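Local coordinates for protein peptidoglycan glycosyltransferase (Burkholderia ambifaria, PDB 5UY7) that belongs to the penicillin-binding protein family and carries a domain of the beta-lactamase-like fold, at residues R258-F266 with P354-G364. Residues are numbered along the deposited sequence; the frame is centred on the assembly and turned at random.
Sequences RNRILTDVF and PKVGFPGAAAG
Leu262, on the short helix 260-263, pushes its two methyls into the curve of the loop 354-364. Leu262 CD1 meets the ring of Phe358 obliquely, 3.5 Å from Phe358 CD2, and the two side chains cross at about a right angle. Leu262 CD2 turns to the inner wall of the loop, 4.0 Å from Val356 CG2, with Pro354 and the methyl of Ala361 farther off. With CG anti to the carbonyl carbon, an off-staggered chi2 of 139° sets how the methyls divide between Phe358 and Val356. Phe391 of helix 390-401 packs on Leu262, Pro354 and Val356.

At the N-cap, Asn259 lays its ND2 over one face of the Phe358 ring, offset toward the rim and 4.1 Å from Phe358 CE1; amide and ring planes are 61° apart. The other end of that amide, OD1, takes a hydrogen bond from Asn240 of strand 235-241, which probably helps set how the amide is turned.

The backbones join directly. Ala362 N donates to Leu262 O over 2.9 Å, nearly straight at 170°, and a water gives hydrogen bonds to both Leu262 O and Ala362 O. Beside this bond the Ala362 methyl wedges against Val265, Ala362 CB only 3.5 Å from Val265 CG1, tighter than usual for two carbons.

At this surface contact of the beta-lactamase-like domain, the loop between helices 338-347 and 374-381 meets helix 260-263, which leads into strand 265-266, paired with 388-389. No salt bridge is involved: Leu262 O, gripped by the direct bond and the water, ties helix to loop beside an apolar patch.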
loop_
_atom_site.group_PDB
_atom_site.type_symbol
_atom_site.label_atom_id
_atom_site.label_comp_id
_atom_site.label_asym_id
_atom_site.label_seq_id
_atom_site.Cartn_x
_atom_site.Cartn_y
_atom_site.Cartn_z
ATOM N N ARG A 258 -8.325 -15.288 16.266
ATOM C CA ARG A 258 -8.317 -13.903 15.805
ATOM C C ARG A 258 -7.994 -13.830 14.318
ATOM O O ARG A 258 -7.187 -14.607 13.812
ATOM C CB ARG A 258 -7.306 -13.074 16.602
ATOM N N ASN A 259 -8.627 -12.891 13.620
ATOM C CA ASN A 259 -8.356 -12.661 12.203
ATOM C C ASN A 259 -7.247 -11.617 12.117
ATOM O O ASN A 259 -7.504 -10.411 12.168
ATOM C CB ASN A 259 -9.624 -12.224 11.477
ATOM C CG ASN A 259 -9.474 -12.256 9.966
ATOM O OD1 ASN A 259 -8.459 -11.831 9.424
ATOM N ND2 ASN A 259 -10.491 -12.774 9.284
ATOM N N ARG A 260 -6.002 -12.088 11.984
ATOM C CA ARG A 260 -4.843 -11.202 12.100
ATOM C C ARG A 260 -4.835 -10.105 11.041
ATOM O O ARG A 260 -4.297 -9.018 11.286
ATOM C CB ARG A 260 -3.553 -12.017 12.029
ATOM C CG ARG A 260 -3.429 -13.041 13.146
ATOM C CD ARG A 260 -2.069 -13.714 13.160
ATOM N NE ARG A 260 -1.794 -14.465 11.937
ATOM C CZ ARG A 260 -2.256 -15.688 11.679
ATOM N NH1 ARG A 260 -3.042 -16.306 12.551
ATOM N NH2 ARG A 260 -1.940 -16.290 10.542
ATOM N N ILE A 261 -5.410 -10.361 9.862
ATOM C CA ILE A 261 -5.516 -9.320 8.842
ATOM C C ILE A 261 -6.218 -8.093 9.397
ATOM O O ILE A 261 -5.885 -6.954 9.042
ATOM C CB ILE A 261 -6.256 -9.851 7.597
ATOM C CG1 ILE A 261 -5.436 -10.925 6.898
ATOM C CG2 ILE A 261 -6.571 -8.704 6.634
ATOM C CD1 ILE A 261 -6.086 -11.457 5.634
ATOM N N LEU A 262 -7.185 -8.298 10.290
ATOM C CA LEU A 262 -7.950 -7.208 10.873
ATOM C C LEU A 262 -7.452 -6.781 12.247
ATOM O O LEU A 262 -7.662 -5.627 12.639
ATOM C CB LEU A 262 -9.422 -7.617 10.990
ATOM C CG LEU A 262 -10.130 -7.728 9.642
ATOM C CD1 LEU A 262 -11.033 -8.942 9.621
ATOM C CD2 LEU A 262 -10.922 -6.455 9.381
ATOM N N THR A 263 -6.793 -7.667 12.986
ATOM C CA THR A 263 -6.470 -7.361 14.376
ATOM C C THR A 263 -5.022 -6.954 14.594
ATOM O O THR A 263 -4.740 -6.207 15.536
ATOM C CB THR A 263 -6.795 -8.558 15.279
ATOM O OG1 THR A 263 -5.988 -9.684 14.909
ATOM C CG2 THR A 263 -8.268 -8.934 15.159
ATOM N N ASP A 264 -4.096 -7.404 13.756
ATOM C CA ASP A 264 -2.683 -7.133 13.982
ATOM C C ASP A 264 -2.272 -5.818 13.329
ATOM O O ASP A 264 -2.541 -5.588 12.144
ATOM C CB ASP A 264 -1.827 -8.287 13.462
ATOM C CG ASP A 264 -1.931 -9.529 14.342
ATOM O OD1 ASP A 264 -2.803 -9.560 15.241
ATOM O OD2 ASP A 264 -1.137 -10.466 14.145
ATOM N N VAL A 265 -1.615 -4.955 14.103
ATOM C CA VAL A 265 -1.177 -3.671 13.578
ATOM C C VAL A 265 0.342 -3.597 13.587
ATOM O O VAL A 265 1.027 -4.265 14.369
ATOM C CB VAL A 265 -1.781 -2.468 14.336
ATOM C CG1 VAL A 265 -3.294 -2.524 14.282
ATOM C CG2 VAL A 265 -1.285 -2.424 15.761
ATOM N N PHE A 266 0.858 -2.757 12.693
ATOM C CA PHE A 266 2.290 -2.590 12.487
ATOM C C PHE A 266 2.523 -1.248 11.818
ATOM O O PHE A 266 1.601 -0.636 11.269
ATOM C CB PHE A 266 2.872 -3.715 11.626
ATOM C CG PHE A 266 2.122 -3.945 10.340
ATOM C CD1 PHE A 266 1.034 -4.811 10.305
ATOM C CD2 PHE A 266 2.508 -3.312 9.164
ATOM C CE1 PHE A 266 0.342 -5.028 9.122
ATOM C CE2 PHE A 266 1.818 -3.536 7.979
ATOM C CZ PHE A 266 0.731 -4.392 7.968
ATOM N N PRO A 354 -12.095 -0.847 11.189
ATOM C CA PRO A 354 -13.063 -1.239 10.161
ATOM C C PRO A 354 -14.337 -1.772 10.798
ATOM O O PRO A 354 -14.299 -2.486 11.802
ATOM C CB PRO A 354 -12.327 -2.331 9.380
ATOM C CG PRO A 354 -10.877 -2.047 9.611
ATOM C CD PRO A 354 -10.789 -1.505 11.006
ATOM N N LYS A 355 -15.474 -1.399 10.216
ATOM C CA LYS A 355 -16.784 -1.858 10.673
ATOM C C LYS A 355 -17.335 -2.802 9.609
ATOM O O LYS A 355 -18.219 -2.447 8.827
ATOM C CB LYS A 355 -17.726 -0.675 10.932
ATOM N N VAL A 356 -16.798 -4.022 9.582
ATOM C CA VAL A 356 -17.139 -4.997 8.558
ATOM C C VAL A 356 -17.727 -6.273 9.150
ATOM O O VAL A 356 -17.894 -7.263 8.436
ATOM C CB VAL A 356 -15.922 -5.317 7.667
ATOM C CG1 VAL A 356 -15.414 -4.050 7.010
ATOM C CG2 VAL A 356 -14.819 -5.966 8.483
ATOM N N GLY A 357 -18.057 -6.266 10.438
ATOM C CA GLY A 357 -18.713 -7.406 11.040
ATOM C C GLY A 357 -17.834 -8.170 12.005
ATOM O O GLY A 357 -18.275 -8.540 13.095
ATOM N N PHE A 358 -16.591 -8.416 11.613
ATOM C CA PHE A 358 -15.665 -9.139 12.471
ATOM C C PHE A 358 -15.458 -8.370 13.773
ATOM O O PHE A 358 -15.210 -7.159 13.737
ATOM C CB PHE A 358 -14.326 -9.333 11.760
ATOM C CG PHE A 358 -14.415 -10.199 10.534
ATOM C CD1 PHE A 358 -14.523 -11.575 10.651
ATOM C CD2 PHE A 358 -14.395 -9.639 9.268
ATOM C CE1 PHE A 358 -14.607 -12.376 9.527
ATOM C CE2 PHE A 358 -14.476 -10.440 8.140
ATOM C CZ PHE A 358 -14.581 -11.808 8.271
ATOM N N PRO A 359 -15.555 -9.022 14.925
ATOM C CA PRO A 359 -15.371 -8.308 16.189
ATOM C C PRO A 359 -13.900 -8.029 16.447
ATOM O O PRO A 359 -13.009 -8.727 15.954
ATOM C CB PRO A 359 -15.941 -9.283 17.226
ATOM C CG PRO A 359 -15.657 -10.621 16.640
ATOM C CD PRO A 359 -15.793 -10.460 15.135
ATOM N N GLY A 360 -13.658 -6.975 17.218
ATOM C CA GLY A 360 -12.309 -6.670 17.656
ATOM C C GLY A 360 -11.359 -6.276 16.549
ATOM O O GLY A 360 -10.149 -6.486 16.682
ATOM N N ALA A 361 -11.867 -5.714 15.453
ATOM C CA ALA A 361 -10.975 -5.182 14.433
ATOM C C ALA A 361 -10.176 -4.018 15.005
ATOM O O ALA A 361 -10.705 -3.181 15.743
ATOM C CB ALA A 361 -11.763 -4.735 13.202
ATOM N N ALA A 362 -8.891 -3.969 14.664
ATOM C CA ALA A 362 -7.995 -2.978 15.240
ATOM C C ALA A 362 -8.182 -1.615 14.589
ATOM O O ALA A 362 -8.388 -1.508 13.377
ATOM C CB ALA A 362 -6.546 -3.431 15.094
ATOM N N ALA A 363 -8.097 -0.566 15.406
ATOM C CA ALA A 363 -8.127 0.790 14.876
ATOM C C ALA A 363 -6.757 1.265 14.412
ATOM O O ALA A 363 -6.678 2.143 13.545
ATOM C CB ALA A 363 -8.666 1.757 15.933
ATOM N N GLY A 364 -5.681 0.700 14.954
ATOM C CA GLY A 364 -4.364 1.256 14.748
ATOM C C GLY A 364 -4.164 2.494 15.602
ATOM O O GLY A 364 -5.009 2.883 16.411
HETATM O O HOH W 1 -8.085 -3.270 11.263
#